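Local coordinates for protein flavodoxin (Streptococcus pneumoniae serotype 4, PDB 5LJL) that binds FMN and probably serves as a low-potential electron donor to a number of redox enzymes, at residues Asp67-Met70 / Asp71-Glu74; Ile133-Leu136 / Glu137-Ala140. All coordinates share one frame; numbering follows the deposited sequence.

Interaction 1 of 2, residues Asp67-Met70 / Asp71-Glu74; sequences DEMM and DFYE
Met-69 and Phe-72 leave helix 67-77 as neighbours heading in a common direction, in a Met-aromatic contact. The thioether reaches the ring obliquely: SD of Met-69 is 3.9 Å from CD2 of Phe-72 and lies 46° off the ring normal. The bend of Met-69 at chi2 (-69°) turns the sulfur toward the CB and CD2 end of Phe-72. The buried pair forms part of the inner face of the helix in the crossover from strand 52-56 to strand 85-92, a unit of the flavodoxin-like fold with its parallel five-stranded sheet; both side chains touch Val-55 of the first strand and Phe-106 of helix 101-113. In the backbone, Tyr-73 N donates to Met-69 O at 2.8 Å. On the exposed side Glu-74 N donates to Met-70 O at 3.1 Å, and Glu-74 CG packs 3.3 Å from that same Met-70 O. Met-70 CE comes 4.2 Å from Glu-74 OE2, a loose approach of methyl to carboxylate. One turn earlier a water bridges the backbone, donating to Asp-67 O and accepting from Asp-71 N, both at 2.9 Å; it stands in for the i to i+4 bond, while Asp-67 O also accepts from Met-70 N.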
# COMPACT_ATOMS: atom_id res chain seq x y z
N ASP A 67 9.13 -12.09 2.18
CA ASP A 67 10.50 -12.08 2.61
C ASP A 67 11.14 -10.72 2.38
O ASP A 67 11.80 -10.15 3.23
CB ASP A 67 11.32 -13.14 1.85
CG ASP A 67 10.98 -14.52 2.25
OD1 ASP A 67 11.46 -15.48 1.50
OD2 ASP A 67 10.29 -14.75 3.32
N GLU A 68 10.93 -10.19 1.17
CA GLU A 68 11.54 -8.94 0.76
C GLU A 68 10.94 -7.70 1.50
O GLU A 68 11.50 -6.59 1.43
CB GLU A 68 11.40 -8.79 -0.77
CG GLU A 68 9.97 -8.73 -1.33
CD GLU A 68 9.33 -10.07 -1.69
OE1 GLU A 68 9.75 -11.09 -1.14
OE2 GLU A 68 8.41 -10.12 -2.58
N MET A 69 9.79 -7.88 2.14
CA MET A 69 9.14 -6.88 2.97
C MET A 69 9.65 -6.87 4.42
O MET A 69 9.43 -5.88 5.12
CB MET A 69 7.59 -6.96 2.96
CG MET A 69 6.94 -6.35 1.73
SD MET A 69 7.16 -4.54 1.77
CE MET A 69 6.01 -4.04 0.51
N MET A 70 10.35 -7.90 4.88
CA MET A 70 10.73 -7.95 6.30
C MET A 70 11.63 -6.79 6.72
O MET A 70 11.35 -6.12 7.69
CB MET A 70 11.36 -9.30 6.66
CG MET A 70 10.30 -10.35 7.00
SD MET A 70 11.03 -11.93 7.65
CE MET A 70 12.38 -11.25 8.60
N ASP A 71 12.63 -6.49 5.94
CA ASP A 71 13.50 -5.33 6.20
C ASP A 71 12.80 -3.96 6.10
O ASP A 71 13.01 -3.08 6.89
CB ASP A 71 14.65 -5.33 5.19
CG ASP A 71 15.91 -5.77 5.79
OD1 ASP A 71 16.83 -4.93 5.76
OD2 ASP A 71 15.97 -6.87 6.37
N PHE A 72 11.93 -3.82 5.08
CA PHE A 72 11.17 -2.61 4.86
C PHE A 72 10.22 -2.37 6.08
O PHE A 72 10.08 -1.28 6.55
CB PHE A 72 10.39 -2.76 3.53
CG PHE A 72 9.68 -1.50 3.13
CD1 PHE A 72 10.34 -0.52 2.41
CD2 PHE A 72 8.38 -1.25 3.57
CE1 PHE A 72 9.73 0.66 2.06
CE2 PHE A 72 7.75 -0.06 3.24
CZ PHE A 72 8.43 0.91 2.49
N TYR A 73 9.54 -3.44 6.51
CA TYR A 73 8.65 -3.37 7.69
C TYR A 73 9.45 -2.89 8.93
O TYR A 73 8.94 -2.08 9.69
CB TYR A 73 7.96 -4.71 7.96
CG TYR A 73 7.09 -4.84 9.20
CD1 TYR A 73 5.73 -4.75 9.12
CD2 TYR A 73 7.65 -5.14 10.45
CE1 TYR A 73 4.94 -4.85 10.24
CE2 TYR A 73 6.88 -5.27 11.59
CZ TYR A 73 5.54 -5.11 11.51
OH TYR A 73 4.83 -5.30 12.67
N GLU A 74 10.63 -3.50 9.15
CA GLU A 74 11.45 -3.12 10.30
C GLU A 74 11.82 -1.67 10.26
O GLU A 74 11.71 -0.97 11.30
CB GLU A 74 12.73 -4.01 10.40
CG GLU A 74 12.37 -5.46 10.73
CD GLU A 74 13.50 -6.48 10.60
OE1 GLU A 74 14.64 -6.06 10.37
OE2 GLU A 74 13.26 -7.70 10.68
O HOH W 1 13.76 -8.17 3.87

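Interaction 2 of 2, residues Ile133-Leu136 / Glu137-Ala140; sequences IERL and EQFA
The carbonyl O of Ile-133, Glu-134, Arg-135 and Leu-136 takes the N-H of Glu-137, Gln-138, Phe-139 and Ala-140 respectively, two regular turns of alpha-helix with N-to-O distances of 2.8 to 3.0 Å. Ile-133 and Glu-137 extend alongside each other, and the methyl CG2 of Ile-133 lies 3.8 Å from OE2 of Glu-137. CG2 stands anti to the backbone N of Ile-133, with CG1 on the N side (chi1 -72°), which brings this methyl alongside the carboxylate. Glu-134 bends at chi2 (59°), and its carboxylate comes over the amide end of Gln-138, the two planes 57° apart: OE1 of Glu-134 is 3.2 Å from NE2 of Gln-138 but lies over the face of the amide, so the in-plane N-H does not aim at it and no hydrogen bond forms. The inner face carries Leu-136 and Phe-139, both on Val-122 of strand 116-125 and Val-89 of strand 85-92, while Leu-136 O sits at the edge of the Phe-139 ring, 3.9 Å from its CD2. Helix 130-146 thus closes over the sheet beside helix 15-29, whose Ile-22 meets Ile-133 and whose Lys-26 meets Glu-137. Glu-134 OE2 and Glu-137 OE1 are 4.1 Å apart, so these carboxylates, partly open to solvent, would probably disfavour each other's ionisation slightly, an effect that Lys-26 may partly offset.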
# COMPACT_ATOMS: atom_id res chain seq x y z
N ILE A 133 -11.26 -3.06 -9.13
CA ILE A 133 -10.76 -1.80 -9.69
C ILE A 133 -11.54 -0.57 -9.15
O ILE A 133 -10.98 0.48 -8.74
CB ILE A 133 -10.78 -1.87 -11.28
CG1 ILE A 133 -9.66 -2.83 -11.75
CG2 ILE A 133 -10.56 -0.48 -11.88
CD1 ILE A 133 -9.93 -3.39 -13.13
N GLU A 134 -12.84 -0.68 -9.14
CA GLU A 134 -13.71 0.37 -8.56
C GLU A 134 -13.35 0.66 -7.08
O GLU A 134 -13.25 1.80 -6.68
CB GLU A 134 -15.20 0.00 -8.69
CG GLU A 134 -16.24 0.89 -8.02
CD GLU A 134 -16.23 2.35 -8.49
OE1 GLU A 134 -16.72 3.21 -7.74
OE2 GLU A 134 -15.75 2.66 -9.56
N ARG A 135 -13.17 -0.37 -6.27
CA ARG A 135 -12.86 -0.20 -4.86
C ARG A 135 -11.50 0.52 -4.73
O ARG A 135 -11.30 1.42 -3.88
CB ARG A 135 -12.87 -1.51 -4.08
CG ARG A 135 -14.27 -1.97 -3.66
CD ARG A 135 -14.28 -3.31 -2.88
NE ARG A 135 -15.62 -3.46 -2.28
CZ ARG A 135 -16.73 -3.92 -2.90
NH1 ARG A 135 -16.67 -4.38 -4.16
NH2 ARG A 135 -17.91 -3.92 -2.27
N LEU A 136 -10.53 0.08 -5.51
CA LEU A 136 -9.23 0.72 -5.51
C LEU A 136 -9.30 2.16 -5.94
O LEU A 136 -8.54 3.07 -5.45
CB LEU A 136 -8.27 -0.03 -6.44
CG LEU A 136 -7.84 -1.41 -5.97
CD1 LEU A 136 -7.29 -2.28 -7.10
CD2 LEU A 136 -6.89 -1.37 -4.77
N GLU A 137 -10.10 2.42 -6.95
CA GLU A 137 -10.31 3.83 -7.40
C GLU A 137 -10.97 4.70 -6.32
O GLU A 137 -10.50 5.84 -6.07
CB GLU A 137 -11.05 3.88 -8.74
CG GLU A 137 -10.15 3.42 -9.93
CD GLU A 137 -10.93 3.39 -11.24
OE1 GLU A 137 -12.15 3.59 -11.21
OE2 GLU A 137 -10.26 3.25 -12.27
N GLN A 138 -11.94 4.17 -5.58
CA GLN A 138 -12.56 4.92 -4.51
C GLN A 138 -11.58 5.21 -3.37
O GLN A 138 -11.56 6.33 -2.82
CB GLN A 138 -13.80 4.25 -3.98
CG GLN A 138 -14.93 4.14 -5.01
CD GLN A 138 -15.96 3.16 -4.54
OE1 GLN A 138 -15.66 2.03 -4.16
NE2 GLN A 138 -17.19 3.59 -4.55
N PHE A 139 -10.75 4.20 -3.06
CA PHE A 139 -9.60 4.39 -2.11
C PHE A 139 -8.69 5.54 -2.53
O PHE A 139 -8.40 6.42 -1.74
CB PHE A 139 -8.88 3.02 -2.06
CG PHE A 139 -7.55 2.98 -1.39
CD1 PHE A 139 -7.41 2.66 -0.05
CD2 PHE A 139 -6.41 3.22 -2.13
CE1 PHE A 139 -6.14 2.55 0.51
CE2 PHE A 139 -5.17 3.14 -1.56
CZ PHE A 139 -5.03 2.79 -0.22
N ALA A 140 -8.20 5.55 -3.78
CA ALA A 140 -7.35 6.63 -4.26
C ALA A 140 -8.04 7.97 -4.21
O ALA A 140 -7.48 8.98 -3.79
CB ALA A 140 -6.90 6.29 -5.70

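How the interactions relate
Interactions 1 and 2 occupy opposite sides of the chain's centre, one on each face of the parallel sheet. Their centres are 26 Å apart and their nearest atoms about 13 Å apart, with the sheet between them. Along the chain they are in series: 67-74 belongs to the crossover between strands 52-56 and 85-92, whereas 133-140 follows the edge strand 116-125. Strand 85-92 is common to the two settings, since it ends the crossover of interaction 1 and also lies under the helix of interaction 2. The two helices thus help enclose the core of the FMN-binding domain from either side.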